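Formate-dependent phosphoribosylglycinamide formyltransferase (Mycobacterium tuberculosis H37Rv, PDB 6KHR) is an ATP-grasp family protein that joins a Rossmann-like parallel-sheet domain at its N-terminal end to a large antiparallel sheet continued by C-terminal strands. Local coordinates at residues A252-P262 with M342-N352; M75-R86 with T97-V108. All coordinates share one frame; numbering follows the deposited sequence.

Interaction 1 (A252-P262 with M342-N352)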
# COMPACT_ATOMS: atom_id res chain seq x y z
N ALA A 252 -17.53 -4.88 -16.18
CA ALA A 252 -16.81 -5.60 -17.23
C ALA A 252 -17.39 -6.99 -17.43
O ALA A 252 -18.20 -7.43 -16.62
CB ALA A 252 -15.37 -5.68 -16.86
N ASP A 253 -16.93 -7.63 -18.50
CA ASP A 253 -17.35 -8.97 -18.97
C ASP A 253 -17.75 -9.94 -17.85
O ASP A 253 -18.94 -10.17 -17.68
CB ASP A 253 -16.29 -9.56 -19.90
CG ASP A 253 -16.72 -9.49 -21.35
OD1 ASP A 253 -17.93 -9.28 -21.58
OD2 ASP A 253 -15.85 -9.65 -22.24
N ALA A 254 -16.81 -10.43 -17.04
CA ALA A 254 -17.19 -11.49 -16.08
C ALA A 254 -17.79 -10.99 -14.76
O ALA A 254 -17.43 -11.56 -13.75
CB ALA A 254 -15.99 -12.34 -15.81
N GLY A 255 -18.66 -9.98 -14.76
CA GLY A 255 -19.20 -9.46 -13.48
C GLY A 255 -18.13 -8.81 -12.63
O GLY A 255 -18.24 -8.83 -11.41
N GLU A 256 -17.12 -8.22 -13.26
CA GLU A 256 -16.01 -7.58 -12.54
C GLU A 256 -16.14 -6.09 -12.75
O GLU A 256 -16.74 -5.66 -13.70
CB GLU A 256 -14.70 -7.82 -13.27
CG GLU A 256 -14.34 -9.27 -13.53
CD GLU A 256 -13.02 -9.45 -14.28
OE1 GLU A 256 -12.46 -8.46 -14.72
OE2 GLU A 256 -12.56 -10.58 -14.41
N LEU A 257 -15.56 -5.33 -11.85
CA LEU A 257 -15.54 -3.90 -12.08
C LEU A 257 -14.17 -3.50 -12.64
O LEU A 257 -13.14 -4.02 -12.21
CB LEU A 257 -15.86 -3.16 -10.79
CG LEU A 257 -15.62 -1.64 -10.79
CD1 LEU A 257 -16.60 -0.90 -11.69
CD2 LEU A 257 -15.65 -1.09 -9.37
N GLU A 258 -14.19 -2.65 -13.67
CA GLU A 258 -12.99 -2.08 -14.26
C GLU A 258 -12.92 -0.60 -13.92
O GLU A 258 -13.92 0.11 -13.98
CB GLU A 258 -12.96 -2.25 -15.78
CG GLU A 258 -11.69 -1.70 -16.44
CD GLU A 258 -11.72 -1.69 -17.98
OE1 GLU A 258 -12.77 -1.96 -18.59
OE2 GLU A 258 -10.66 -1.40 -18.60
N SER A 259 -11.74 -0.13 -13.54
CA SER A 259 -11.52 1.29 -13.32
C SER A 259 -10.17 1.66 -13.91
O SER A 259 -9.36 0.79 -14.26
CB SER A 259 -11.59 1.66 -11.83
OG SER A 259 -10.46 1.17 -11.12
N TRP A 260 -9.92 2.97 -14.00
CA TRP A 260 -8.71 3.49 -14.61
C TRP A 260 -8.62 4.98 -14.26
O TRP A 260 -9.63 5.63 -13.99
CB TRP A 260 -8.70 3.25 -16.15
CG TRP A 260 -9.88 3.89 -16.89
CD1 TRP A 260 -9.95 5.17 -17.37
CD2 TRP A 260 -11.15 3.28 -17.19
NE1 TRP A 260 -11.17 5.40 -17.97
CE2 TRP A 260 -11.94 4.27 -17.87
CE3 TRP A 260 -11.72 2.02 -16.96
CZ2 TRP A 260 -13.25 4.02 -18.31
CZ3 TRP A 260 -13.05 1.77 -17.41
CH2 TRP A 260 -13.78 2.77 -18.08
N GLN A 261 -7.39 5.50 -14.28
CA GLN A 261 -7.05 6.84 -13.80
C GLN A 261 -5.81 7.30 -14.54
O GLN A 261 -4.82 6.55 -14.58
CB GLN A 261 -6.78 6.85 -12.29
CG GLN A 261 -6.64 8.22 -11.70
CD GLN A 261 -6.15 8.19 -10.25
OE1 GLN A 261 -5.22 7.45 -9.90
NE2 GLN A 261 -6.77 9.01 -9.40
N PRO A 262 -5.81 8.50 -15.14
CA PRO A 262 -6.93 9.44 -15.16
C PRO A 262 -7.88 9.25 -16.34
O PRO A 262 -7.45 8.83 -17.41
CB PRO A 262 -6.21 10.79 -15.29
CG PRO A 262 -4.96 10.49 -16.07
CD PRO A 262 -4.64 9.02 -15.86
N MET A 342 -0.19 11.98 -8.92
CA MET A 342 -0.25 10.69 -9.61
C MET A 342 1.14 10.16 -9.95
O MET A 342 2.01 10.89 -10.42
CB MET A 342 -1.06 10.81 -10.91
CG MET A 342 -2.52 11.02 -10.65
SD MET A 342 -3.56 10.51 -12.01
CE MET A 342 -3.07 8.80 -12.28
N ILE A 343 1.33 8.86 -9.72
CA ILE A 343 2.56 8.20 -10.16
C ILE A 343 2.57 8.05 -11.68
O ILE A 343 3.54 8.41 -12.35
CB ILE A 343 2.69 6.82 -9.48
CG1 ILE A 343 2.91 6.94 -7.97
CG2 ILE A 343 3.83 6.01 -10.11
CD1 ILE A 343 2.84 5.57 -7.27
N SER A 344 1.48 7.54 -12.24
CA SER A 344 1.42 7.09 -13.62
C SER A 344 -0.01 6.65 -13.91
O SER A 344 -0.75 6.31 -12.98
CB SER A 344 2.41 5.94 -13.86
OG SER A 344 1.83 4.91 -14.64
N PRO A 345 -0.43 6.65 -15.18
CA PRO A 345 -1.74 6.07 -15.51
C PRO A 345 -1.83 4.63 -15.02
O PRO A 345 -0.82 3.92 -14.90
CB PRO A 345 -1.80 6.15 -17.04
CG PRO A 345 -0.82 7.29 -17.42
CD PRO A 345 0.28 7.21 -16.35
N GLY A 346 -3.06 4.18 -14.72
CA GLY A 346 -3.24 2.83 -14.23
C GLY A 346 -4.64 2.33 -14.49
O GLY A 346 -5.52 3.09 -14.89
N ALA A 347 -4.84 1.03 -14.27
CA ALA A 347 -6.18 0.46 -14.33
C ALA A 347 -6.30 -0.66 -13.31
O ALA A 347 -5.30 -1.22 -12.85
CB ALA A 347 -6.54 -0.09 -15.72
N ALA A 348 -7.53 -0.99 -12.97
CA ALA A 348 -7.75 -2.04 -12.00
C ALA A 348 -8.97 -2.85 -12.40
O ALA A 348 -9.86 -2.38 -13.12
CB ALA A 348 -7.92 -1.49 -10.58
N ARG A 349 -9.02 -4.07 -11.91
CA ARG A 349 -10.16 -4.93 -12.13
C ARG A 349 -10.45 -5.62 -10.81
O ARG A 349 -9.59 -6.34 -10.30
CB ARG A 349 -9.87 -5.94 -13.24
CG ARG A 349 -10.30 -5.42 -14.59
CD ARG A 349 -9.86 -6.28 -15.73
NE ARG A 349 -10.06 -5.57 -16.99
CZ ARG A 349 -11.06 -5.81 -17.83
NH1 ARG A 349 -11.92 -6.78 -17.55
NH2 ARG A 349 -11.17 -5.11 -18.95
N VAL A 350 -11.61 -5.34 -10.25
CA VAL A 350 -12.03 -5.98 -9.01
C VAL A 350 -12.87 -7.20 -9.39
O VAL A 350 -13.94 -7.05 -9.97
CB VAL A 350 -12.81 -5.03 -8.10
CG1 VAL A 350 -13.24 -5.75 -6.83
CG2 VAL A 350 -11.95 -3.81 -7.74
N ILE A 351 -12.35 -8.38 -9.06
CA ILE A 351 -13.01 -9.66 -9.27
C ILE A 351 -13.84 -10.01 -8.04
O ILE A 351 -13.41 -9.75 -6.91
CB ILE A 351 -11.96 -10.74 -9.56
CG1 ILE A 351 -11.24 -10.44 -10.88
CG2 ILE A 351 -12.58 -12.12 -9.58
CD1 ILE A 351 -9.73 -10.23 -10.73
N ASN A 352 -15.03 -10.59 -8.24
CA ASN A 352 -15.89 -11.01 -7.13
C ASN A 352 -16.39 -12.44 -7.26
O ASN A 352 -17.54 -12.74 -6.91
CB ASN A 352 -17.09 -10.08 -7.00
CG ASN A 352 -16.69 -8.63 -6.84
OD1 ASN A 352 -16.42 -8.17 -5.73
ND2 ASN A 352 -16.64 -7.91 -7.95
O HOH W 1 -8.75 -3.39 -17.41
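In the interior of the eight-stranded antiparallel sheet, strand 256-261 pairs with strand 346-351. Leu257 and Val350, Ser259 and Ala348, and Gln261 and Gly346 are the hydrogen-bonded pairs; each exchanges two backbone bonds, as in Ser259 N to Ala348 O at 3.0 Å and its return, Ala348 N to Ser259 O, at 2.9 Å. The neighbours on the outer flanks are strands 238-252 and 390-395.

The non-hydrogen-bonded pairs put Glu258, Trp260, Ala347 and Arg349 on the face covered by helix 399-413. Here two glutamates grip Arg349 in different ways. Glu256, with CG anti to its carbonyl carbon (chi1 -56°) and an extended chain, brings OE1 to the guanidinium edge, 3.3 Å from Arg349 NH1; this salt bridge includes a weak hydrogen bond, and the two planes stand 79° apart. Glu258 instead lays CG over one guanidinium face. Its OE1, 3.6 Å from Arg349 NH2, lies well out of that plane, and the attraction there is one of charge alone. A water in the guanidinium plane accepts from Arg349 NE and donates to Glu258 OE2 at 3.0 Å. Arg250 and Arg403 also form salt bridges to Glu258, probably favouring its charged form.

On the opposite face, Ser259 OG forms a hydrogen bond with Ser313 O, and Gln261 OE1 forms one with Ser320 OG. The Met342 side chain, bent at chi3, crosses Gln261 with CE 3.5 Å from Gln261 OE1, and the same methyl lies 3.9 Å from CD of Pro262, which follows a cis peptide.

Interaction 2 (M75-R86 with T97-V108)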
# COMPACT_ATOMS: atom_id res chain seq x y z
N MET A 75 -23.13 -4.35 15.03
CA MET A 75 -23.02 -2.90 14.94
C MET A 75 -24.36 -2.24 14.64
O MET A 75 -24.54 -1.06 14.96
CB MET A 75 -21.97 -2.54 13.89
CG MET A 75 -20.63 -3.17 14.21
SD MET A 75 -19.37 -2.74 13.02
CE MET A 75 -20.01 -3.54 11.55
N THR A 76 -25.28 -2.98 14.03
CA THR A 76 -26.66 -2.55 13.85
C THR A 76 -27.47 -2.66 15.13
O THR A 76 -28.64 -3.04 15.10
CB THR A 76 -27.29 -3.37 12.73
OG1 THR A 76 -27.34 -4.75 13.12
CG2 THR A 76 -26.47 -3.27 11.45
N ASP A 77 -26.86 -2.37 16.28
CA ASP A 77 -27.53 -2.40 17.57
C ASP A 77 -27.08 -1.17 18.34
O ASP A 77 -25.92 -1.09 18.76
CB ASP A 77 -27.21 -3.68 18.35
CG ASP A 77 -28.11 -3.88 19.55
OD1 ASP A 77 -28.53 -2.88 20.18
OD2 ASP A 77 -28.41 -5.05 19.88
N ALA A 78 -28.00 -0.22 18.53
CA ALA A 78 -27.60 1.09 19.05
C ALA A 78 -27.11 0.98 20.49
O ALA A 78 -26.17 1.69 20.88
CB ALA A 78 -28.76 2.07 18.94
N GLU A 79 -27.73 0.12 21.29
CA GLU A 79 -27.25 -0.10 22.65
C GLU A 79 -25.91 -0.81 22.65
O GLU A 79 -24.95 -0.35 23.28
CB GLU A 79 -28.28 -0.93 23.43
CG GLU A 79 -29.65 -0.27 23.58
CD GLU A 79 -29.74 0.61 24.82
OE1 GLU A 79 -28.69 1.08 25.29
OE2 GLU A 79 -30.87 0.83 25.32
N GLU A 80 -25.82 -1.94 21.94
CA GLU A 80 -24.62 -2.77 21.95
C GLU A 80 -23.42 -2.03 21.37
O GLU A 80 -22.30 -2.15 21.89
CB GLU A 80 -24.86 -4.06 21.18
CG GLU A 80 -25.04 -5.29 22.06
CD GLU A 80 -24.47 -6.56 21.43
OE1 GLU A 80 -23.99 -6.50 20.28
OE2 GLU A 80 -24.50 -7.62 22.10
N LEU A 81 -23.63 -1.28 20.29
CA LEU A 81 -22.54 -0.49 19.73
C LEU A 81 -22.09 0.60 20.69
O LEU A 81 -20.89 0.82 20.88
CB LEU A 81 -22.96 0.12 18.39
CG LEU A 81 -21.89 0.97 17.71
CD1 LEU A 81 -20.69 0.11 17.35
CD2 LEU A 81 -22.46 1.69 16.48
N THR A 82 -23.04 1.28 21.32
CA THR A 82 -22.69 2.45 22.11
C THR A 82 -21.92 2.06 23.36
O THR A 82 -21.00 2.78 23.79
CB THR A 82 -23.96 3.24 22.47
OG1 THR A 82 -24.64 3.61 21.27
CG2 THR A 82 -23.60 4.49 23.24
N ALA A 83 -22.26 0.92 23.97
CA ALA A 83 -21.47 0.44 25.09
C ALA A 83 -20.03 0.19 24.67
O ALA A 83 -19.09 0.58 25.36
CB ALA A 83 -22.09 -0.84 25.66
N VAL A 84 -19.85 -0.46 23.51
CA VAL A 84 -18.52 -0.78 23.00
C VAL A 84 -17.69 0.49 22.83
O VAL A 84 -16.49 0.50 23.10
CB VAL A 84 -18.65 -1.56 21.67
CG1 VAL A 84 -17.40 -1.40 20.82
CG2 VAL A 84 -18.93 -3.01 21.94
N ILE A 85 -18.32 1.57 22.37
CA ILE A 85 -17.54 2.77 22.13
C ILE A 85 -17.22 3.45 23.46
O ILE A 85 -16.15 4.03 23.62
CB ILE A 85 -18.29 3.70 21.15
CG1 ILE A 85 -18.66 2.92 19.88
CG2 ILE A 85 -17.41 4.88 20.77
CD1 ILE A 85 -19.43 3.72 18.82
N ARG A 86 -18.12 3.34 24.43
CA ARG A 86 -17.90 3.98 25.72
C ARG A 86 -16.79 3.27 26.50
O ARG A 86 -15.94 3.92 27.11
CB ARG A 86 -19.20 4.00 26.52
CG ARG A 86 -19.29 5.13 27.54
CD ARG A 86 -19.32 6.49 26.85
NE ARG A 86 -20.61 6.77 26.23
CZ ARG A 86 -20.80 7.73 25.32
NH1 ARG A 86 -19.78 8.47 24.93
NH2 ARG A 86 -22.01 7.93 24.81
N THR A 97 -18.40 1.00 7.14
CA THR A 97 -19.44 0.15 6.51
C THR A 97 -20.77 0.90 6.48
O THR A 97 -20.83 1.99 7.02
CB THR A 97 -19.62 -1.18 7.23
OG1 THR A 97 -20.63 -1.87 6.51
CG2 THR A 97 -20.14 -1.02 8.64
N ALA A 98 -21.77 0.32 5.83
CA ALA A 98 -23.10 0.95 5.77
C ALA A 98 -23.99 0.33 6.84
O ALA A 98 -24.90 0.99 7.31
CB ALA A 98 -23.71 0.78 4.40
N ALA A 99 -23.68 -0.89 7.27
CA ALA A 99 -24.47 -1.57 8.31
C ALA A 99 -24.12 -1.01 9.68
O ALA A 99 -23.48 -1.72 10.44
CB ALA A 99 -24.15 -3.03 8.26
N VAL A 100 -24.58 0.18 10.02
CA VAL A 100 -24.17 0.72 11.34
C VAL A 100 -25.34 1.45 11.96
O VAL A 100 -26.24 1.82 11.23
CB VAL A 100 -23.00 1.68 11.14
CG1 VAL A 100 -23.53 3.01 10.66
CG2 VAL A 100 -22.18 1.86 12.39
N SER A 101 -25.30 1.67 13.27
CA SER A 101 -26.37 2.43 13.93
C SER A 101 -26.03 3.90 13.83
O SER A 101 -25.10 4.32 14.48
CB SER A 101 -26.56 2.05 15.37
OG SER A 101 -27.09 3.13 16.12
N VAL A 102 -26.77 4.63 13.02
CA VAL A 102 -26.50 6.08 12.86
C VAL A 102 -26.93 6.74 14.16
O VAL A 102 -26.31 7.72 14.55
CB VAL A 102 -27.26 6.63 11.66
CG1 VAL A 102 -26.44 6.48 10.40
CG2 VAL A 102 -28.58 5.89 11.49
N ASP A 103 -27.96 6.21 14.79
CA ASP A 103 -28.35 6.81 16.07
C ASP A 103 -27.26 6.61 17.12
O ASP A 103 -26.99 7.53 17.91
CB ASP A 103 -29.68 6.22 16.55
CG ASP A 103 -30.84 6.53 15.60
OD1 ASP A 103 -30.72 7.46 14.78
OD2 ASP A 103 -31.87 5.83 15.68
N ALA A 104 -26.61 5.44 17.14
CA ALA A 104 -25.51 5.24 18.07
C ALA A 104 -24.38 6.23 17.80
O ALA A 104 -23.72 6.70 18.74
CB ALA A 104 -24.99 3.81 17.99
N LEU A 105 -24.13 6.56 16.53
CA LEU A 105 -23.06 7.51 16.22
C LEU A 105 -23.41 8.91 16.70
O LEU A 105 -22.53 9.63 17.20
CB LEU A 105 -22.78 7.52 14.71
CG LEU A 105 -21.96 6.41 14.05
CD1 LEU A 105 -21.45 5.40 15.06
CD2 LEU A 105 -22.80 5.74 12.97
N ASP A 106 -24.66 9.33 16.54
CA ASP A 106 -25.04 10.66 17.00
C ASP A 106 -25.02 10.75 18.52
O ASP A 106 -24.80 11.83 19.07
CB ASP A 106 -26.40 11.06 16.43
CG ASP A 106 -26.28 12.10 15.32
OD1 ASP A 106 -25.48 13.06 15.47
OD2 ASP A 106 -26.98 11.96 14.28
N ALA A 107 -25.23 9.63 19.21
CA ALA A 107 -25.04 9.60 20.65
C ALA A 107 -23.61 9.98 21.02
O ALA A 107 -23.39 10.83 21.88
CB ALA A 107 -25.38 8.22 21.20
N VAL A 108 -22.62 9.36 20.36
CA VAL A 108 -21.23 9.63 20.68
C VAL A 108 -20.86 11.07 20.36
O VAL A 108 -20.20 11.75 21.16
CB VAL A 108 -20.30 8.64 19.95
CG1 VAL A 108 -18.84 8.99 20.17
CG2 VAL A 108 -20.59 7.21 20.41
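Two neighbouring helices, 78-88 and 102-109, and the turns leading into them meet where Leu81 and Ala78 press against Ala104. The axes of 78-86 and 102-108 come within 8.7 Å and make an angle of 35°, consistent with the small side chains of Ala78 and Ala104 at the contact. Leu81 CD2 touches Ala104 CB at 3.6 Å, Leu105 CD1 at 4.1 Å and also Val100 CG2, so it meets both helix 102-109 and the turn before it. Ala78 CB faces Ala104 CB at 4.3 Å.

The arrangement belongs to a Rossmann-like domain, whose parallel sheet has the strand order 3-2-1-4-5. Helix 78-88 is the crossover connecting edge strand 69-72 to strand 92-95, and helix 102-109 follows the latter. Ile85 reaches Leu93 and Val100 reaches Thr95, so both segments also rest on strand 92-95.

Near the C-terminal ends of the strands the two turns touch directly. Met75, bent at chi3, brings CE tip to tip with Thr97 CG2 at 3.9 Å, while Thr76 CG2 lies 3.5 Å from Ala99 O. A weak backbone bond runs from Ser101 N to Met75 O. Ser101 and Asp77 hold the N-cap positions of the two helices; Asp77 OD1 accepts weakly from Glu79 N and Glu80 N.

Farther along, the first torsion of Thr82 (chi1 -58°) sets OG1 beside its own backbone N, with OG1 against Ala104 CB at 3.3 Å. One turn on, the side chains of Ile85 and Val108 slant past each other, with Ile85 CG2 and CD1 each 4.0 Å from Val108 CG2.

In the fold
Both segments of interaction 2 precede those of interaction 1 in the chain. The two contacts lie on opposite sides of its centre, with their own centres 34 Å apart and nearest atoms about 14 Å apart, and they do not touch. They share no sheet: interaction 2 packs adjacent helices beside the N-terminal parallel sheet, whereas interaction 1 lies within the eight-stranded antiparallel sheet. Sequence separation differs as well. Ten residues, including strand 92-95, part 75-86 from 97-108, a local contact between helices consecutive in the chain, but 79 residues part 252-262 from 342-352, pairing strands from distant parts of the chain in one sheet.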